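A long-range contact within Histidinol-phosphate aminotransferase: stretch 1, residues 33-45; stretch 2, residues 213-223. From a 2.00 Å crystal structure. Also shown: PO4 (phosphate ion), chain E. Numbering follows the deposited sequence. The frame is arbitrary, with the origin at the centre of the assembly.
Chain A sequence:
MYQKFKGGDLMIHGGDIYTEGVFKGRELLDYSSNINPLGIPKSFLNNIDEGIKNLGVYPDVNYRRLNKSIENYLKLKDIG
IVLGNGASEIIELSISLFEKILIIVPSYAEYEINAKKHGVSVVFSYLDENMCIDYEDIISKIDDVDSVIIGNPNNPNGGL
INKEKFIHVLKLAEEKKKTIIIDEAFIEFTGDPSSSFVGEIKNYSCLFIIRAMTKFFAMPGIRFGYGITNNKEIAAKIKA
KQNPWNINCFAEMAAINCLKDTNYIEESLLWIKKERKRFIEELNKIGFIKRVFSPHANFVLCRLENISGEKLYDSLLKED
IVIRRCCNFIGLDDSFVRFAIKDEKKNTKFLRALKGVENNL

Stretch 1 33-45: SNINPLGIPKSFL
Stretch 2, residues 213-223: MTKFFAMPGIR

Two hydrogen bonds from Asn36 tie the stretches together. Its backbone N donates to Lys215 O at 3.2 Å, with an angle of 156° at the hydrogen. Its side-chain ND2 donates to Phe216 O at 3.0 Å, with a more bent angle of 131°. Asn36 has chi1 at -168° (t) and chi2 at -46°, and its CA-to-CB bond points toward stretch 2. The same side chain also braces its own loop, because Leu38 N donates to Asn36 OD1 at 2.8 Å.

The acceptors lie in a type I beta turn running from Lys215 to Ala218. Phe216 (phi/psi -66/-29) and Phe217 (-101/8) are its central residues. The turn is closed by Ala218 N donating to Lys215 O at 3.3 Å. Lys215 O therefore receives two backbone donors, one from each stretch. Ala218, the last residue of the turn, has positive phi (64/17).

The register is set by two CA pairs: Ile35 CA to Lys215 CA is 4.7 Å, and Asn36 CA to Ala218 CA is 4.9 Å. Ile35 is extended (-96/148), and Asn36 is at -57/128. Pro37 (-79/-23) and Leu38 (-74/12) then bend the loop, and Gly39 takes phi/psi 68/-175, where the positive phi favours glycine. Ile40 (-66/133) and Pro41 (-52/135) are extended again. A weakly bonded helix lies at about 42-45, and Phe44 N donates to Pro41 O at 3.0 Å.

Ala218 CB points toward stretch 1 and fits against its backbone. Ala218 CB lies 3.3 Å from Gly39 O and 3.7 Å from Asn36 O. Ile35 is m,m. Its CA-to-CB bond runs sideways, but the end of the side chain comes nearer to stretch 2. Ile35 CD1 lies 3.4 Å from Lys215 CD and 3.6 Å from Thr214 O, which is buried without a polar partner. Ile35 CG2 packs 4.0 Å from Ala218 CB and 4.1 Å from Pro220 CD. The Lys215 chain is m,m,t,m. Lys215 CD also lies 3.3 Å from Asn34 O, and Lys215 NZ is hydrogen-bonded elsewhere in the structure.

Further along, Pro41 (C-gamma exo) points toward stretch 2. Pro41 CD is 3.2 Å from Phe217 O, and Pro41 CG sits at the edge of the Phe217 ring, 4.2 Å from Phe217 CD2. Met219 (m,t,m) brings its sulfur to three residues: Met219 SD is 4.0 Å from Ile40 CG2, 4.1 Å from Pro41 CD and 3.8 Å from Phe44 CD2. Phe44 has chi1 179° (t) and chi2 -84°. Met219 SD lies 4.4 Å from the centroid of the Phe44 ring, 38° off the ring normal, in an oblique sulfur-aromatic contact. Ile222 CD1 reaches Phe44 CE2 at 3.4 Å. Ile222 has chi1 between wells at -133°.

Stretch 2 also holds a phosphate ion, probably from the crystallisation liquor. Thr214 OG1 donates to PO4 O2 at 2.7 Å, and Arg223 NH2 to PO4 O1 at 2.8 Å. The contact buries 612 Å² in total.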

# COMPACT_ATOMS: atom_id res chain seq x y z
N SER A 33 -14.42 15.76 -8.79
CA SER A 33 -14.09 15.06 -7.55
C SER A 33 -15.32 14.80 -6.66
O SER A 33 -16.08 15.71 -6.33
CB SER A 33 -13.05 15.84 -6.77
OG SER A 33 -13.11 15.52 -5.40
N ASN A 34 -15.49 13.54 -6.26
CA ASN A 34 -16.63 13.16 -5.43
C ASN A 34 -16.23 12.74 -4.02
O ASN A 34 -16.59 11.67 -3.55
CB ASN A 34 -17.43 12.03 -6.09
CG ASN A 34 -17.68 12.27 -7.57
OD1 ASN A 34 -17.59 11.34 -8.37
ND2 ASN A 34 -18.01 13.50 -7.94
N ILE A 35 -15.47 13.59 -3.35
CA ILE A 35 -15.13 13.36 -1.95
C ILE A 35 -16.12 14.14 -1.10
O ILE A 35 -16.59 15.20 -1.52
CB ILE A 35 -13.69 13.79 -1.61
CG1 ILE A 35 -12.69 13.13 -2.58
CG2 ILE A 35 -13.34 13.49 -0.13
CD1 ILE A 35 -12.72 11.59 -2.60
N ASN A 36 -16.43 13.60 0.07
CA ASN A 36 -17.35 14.21 1.02
C ASN A 36 -16.88 15.61 1.42
O ASN A 36 -15.73 15.79 1.82
CB ASN A 36 -17.47 13.31 2.26
CG ASN A 36 -18.61 13.70 3.19
OD1 ASN A 36 -18.79 14.87 3.52
ND2 ASN A 36 -19.36 12.70 3.64
N PRO A 37 -17.77 16.61 1.31
CA PRO A 37 -17.47 18.02 1.56
C PRO A 37 -17.43 18.34 3.05
O PRO A 37 -16.81 19.32 3.46
CB PRO A 37 -18.67 18.70 0.91
CG PRO A 37 -19.76 17.82 1.32
CD PRO A 37 -19.20 16.44 1.01
N LEU A 38 -18.10 17.52 3.85
CA LEU A 38 -18.17 17.73 5.29
C LEU A 38 -16.87 17.40 6.01
O LEU A 38 -16.82 17.31 7.23
CB LEU A 38 -19.34 16.95 5.88
CG LEU A 38 -20.66 17.59 5.44
CD1 LEU A 38 -21.76 16.56 5.23
CD2 LEU A 38 -21.07 18.66 6.45
N GLY A 39 -15.81 17.21 5.22
CA GLY A 39 -14.46 17.06 5.72
C GLY A 39 -14.14 15.79 6.50
O GLY A 39 -14.97 14.89 6.62
N ILE A 40 -12.92 15.76 7.04
CA ILE A 40 -12.39 14.63 7.81
C ILE A 40 -13.15 14.45 9.11
O ILE A 40 -13.40 15.42 9.83
CB ILE A 40 -10.89 14.88 8.11
CG1 ILE A 40 -10.11 15.10 6.81
CG2 ILE A 40 -10.30 13.75 8.95
CD1 ILE A 40 -8.76 15.80 6.99
N PRO A 41 -13.53 13.20 9.43
CA PRO A 41 -14.24 12.91 10.69
C PRO A 41 -13.51 13.48 11.90
O PRO A 41 -12.29 13.37 12.04
CB PRO A 41 -14.24 11.38 10.75
CG PRO A 41 -14.21 10.96 9.33
CD PRO A 41 -13.35 11.98 8.62
N LYS A 42 -14.28 14.11 12.78
CA LYS A 42 -13.70 14.75 13.93
C LYS A 42 -13.02 13.72 14.82
O LYS A 42 -12.19 14.05 15.65
CB LYS A 42 -14.77 15.54 14.69
CG LYS A 42 -15.32 16.71 13.89
CD LYS A 42 -16.18 17.65 14.74
CE LYS A 42 -16.71 18.83 13.92
NZ LYS A 42 -17.77 18.41 12.95
N SER A 43 -13.37 12.45 14.61
CA SER A 43 -12.84 11.36 15.42
C SER A 43 -11.44 10.91 14.98
O SER A 43 -10.79 10.10 15.64
CB SER A 43 -13.80 10.17 15.42
OG SER A 43 -13.95 9.63 14.12
N PHE A 44 -10.98 11.43 13.85
CA PHE A 44 -9.64 11.11 13.41
C PHE A 44 -8.62 12.02 14.08
O PHE A 44 -7.54 11.58 14.48
CB PHE A 44 -9.51 11.24 11.90
CG PHE A 44 -8.13 10.93 11.40
CD1 PHE A 44 -7.15 11.91 11.40
CD2 PHE A 44 -7.81 9.65 10.98
CE1 PHE A 44 -5.87 11.63 10.96
CE2 PHE A 44 -6.53 9.36 10.53
CZ PHE A 44 -5.56 10.35 10.53
N LEU A 45 -8.97 13.29 14.19
CA LEU A 45 -8.16 14.25 14.93
C LEU A 45 -8.01 13.75 16.37
O LEU A 45 -6.91 13.66 16.90
CB LEU A 45 -8.85 15.62 14.93
CG LEU A 45 -9.12 16.36 13.61
CD1 LEU A 45 -9.88 15.50 12.61
CD2 LEU A 45 -9.87 17.66 13.89
N MET A 213 -13.36 3.81 2.54
CA MET A 213 -13.48 4.93 3.46
C MET A 213 -13.04 6.20 2.73
O MET A 213 -12.99 7.28 3.32
CB MET A 213 -12.58 4.73 4.67
CG MET A 213 -12.99 3.60 5.63
SD MET A 213 -12.09 3.72 7.20
CE MET A 213 -12.88 5.18 7.91
N THR A 214 -12.73 6.03 1.45
CA THR A 214 -12.12 7.07 0.62
C THR A 214 -13.07 8.18 0.18
O THR A 214 -12.70 9.34 0.17
CB THR A 214 -11.50 6.45 -0.63
OG1 THR A 214 -10.76 5.28 -0.26
CG2 THR A 214 -10.60 7.45 -1.32
N LYS A 215 -14.29 7.82 -0.18
CA LYS A 215 -15.24 8.80 -0.67
C LYS A 215 -16.08 9.34 0.48
O LYS A 215 -16.01 10.53 0.79
CB LYS A 215 -16.13 8.19 -1.77
CG LYS A 215 -15.40 7.82 -3.06
CD LYS A 215 -14.69 9.02 -3.67
CE LYS A 215 -14.23 8.76 -5.11
NZ LYS A 215 -13.07 7.83 -5.18
N PHE A 216 -16.85 8.46 1.11
CA PHE A 216 -17.80 8.85 2.15
C PHE A 216 -17.19 9.41 3.44
O PHE A 216 -17.81 10.23 4.13
CB PHE A 216 -18.73 7.69 2.49
CG PHE A 216 -19.86 8.06 3.40
CD1 PHE A 216 -20.87 8.90 2.98
CD2 PHE A 216 -19.92 7.54 4.69
CE1 PHE A 216 -21.92 9.24 3.83
CE2 PHE A 216 -20.96 7.87 5.53
CZ PHE A 216 -21.96 8.72 5.10
N PHE A 217 -15.98 8.96 3.77
CA PHE A 217 -15.31 9.38 5.00
C PHE A 217 -14.25 10.44 4.74
O PHE A 217 -13.49 10.80 5.65
CB PHE A 217 -14.70 8.18 5.75
CG PHE A 217 -15.73 7.33 6.46
CD1 PHE A 217 -16.23 6.18 5.86
CD2 PHE A 217 -16.21 7.70 7.70
CE1 PHE A 217 -17.18 5.41 6.49
CE2 PHE A 217 -17.17 6.94 8.34
CZ PHE A 217 -17.66 5.78 7.73
N ALA A 218 -14.22 10.93 3.50
CA ALA A 218 -13.43 12.10 3.11
C ALA A 218 -11.92 11.95 3.23
O ALA A 218 -11.18 12.95 3.20
CB ALA A 218 -13.90 13.35 3.87
N MET A 219 -11.45 10.70 3.34
CA MET A 219 -10.03 10.44 3.60
C MET A 219 -9.32 9.65 2.48
O MET A 219 -8.93 8.50 2.70
CB MET A 219 -9.85 9.75 4.97
CG MET A 219 -10.18 10.63 6.20
SD MET A 219 -9.94 9.90 7.87
CE MET A 219 -11.08 8.53 7.78
N PRO A 220 -9.16 10.24 1.28
CA PRO A 220 -8.43 9.52 0.22
C PRO A 220 -6.91 9.36 0.45
O PRO A 220 -6.34 8.36 -0.00
CB PRO A 220 -8.70 10.36 -1.04
CG PRO A 220 -9.12 11.70 -0.52
CD PRO A 220 -9.91 11.38 0.71
N GLY A 221 -6.28 10.30 1.13
CA GLY A 221 -4.83 10.26 1.33
C GLY A 221 -4.37 9.18 2.30
O GLY A 221 -3.16 8.95 2.48
N ILE A 222 -5.33 8.51 2.92
CA ILE A 222 -5.02 7.50 3.93
C ILE A 222 -4.87 6.13 3.26
O ILE A 222 -4.15 5.25 3.75
CB ILE A 222 -6.09 7.49 5.04
CG1 ILE A 222 -5.44 7.46 6.42
CG2 ILE A 222 -7.11 6.36 4.83
CD1 ILE A 222 -6.37 7.86 7.53
N ARG A 223 -5.55 5.98 2.12
CA ARG A 223 -5.44 4.78 1.28
C ARG A 223 -6.01 3.56 1.99
O ARG A 223 -5.27 2.72 2.50
CB ARG A 223 -3.97 4.53 0.88
CG ARG A 223 -3.25 5.77 0.33
CD ARG A 223 -3.32 5.88 -1.19
NE ARG A 223 -4.67 5.99 -1.73
CZ ARG A 223 -5.27 5.04 -2.43
NH1 ARG A 223 -4.65 3.90 -2.69
NH2 ARG A 223 -6.50 5.22 -2.89
P PO4 E . -9.61 4.36 -3.65
O1 PO4 E . -8.42 3.47 -3.91
O2 PO4 E . -10.44 3.80 -2.53
O3 PO4 E . -9.17 5.74 -3.23
O4 PO4 E . -10.45 4.40 -4.90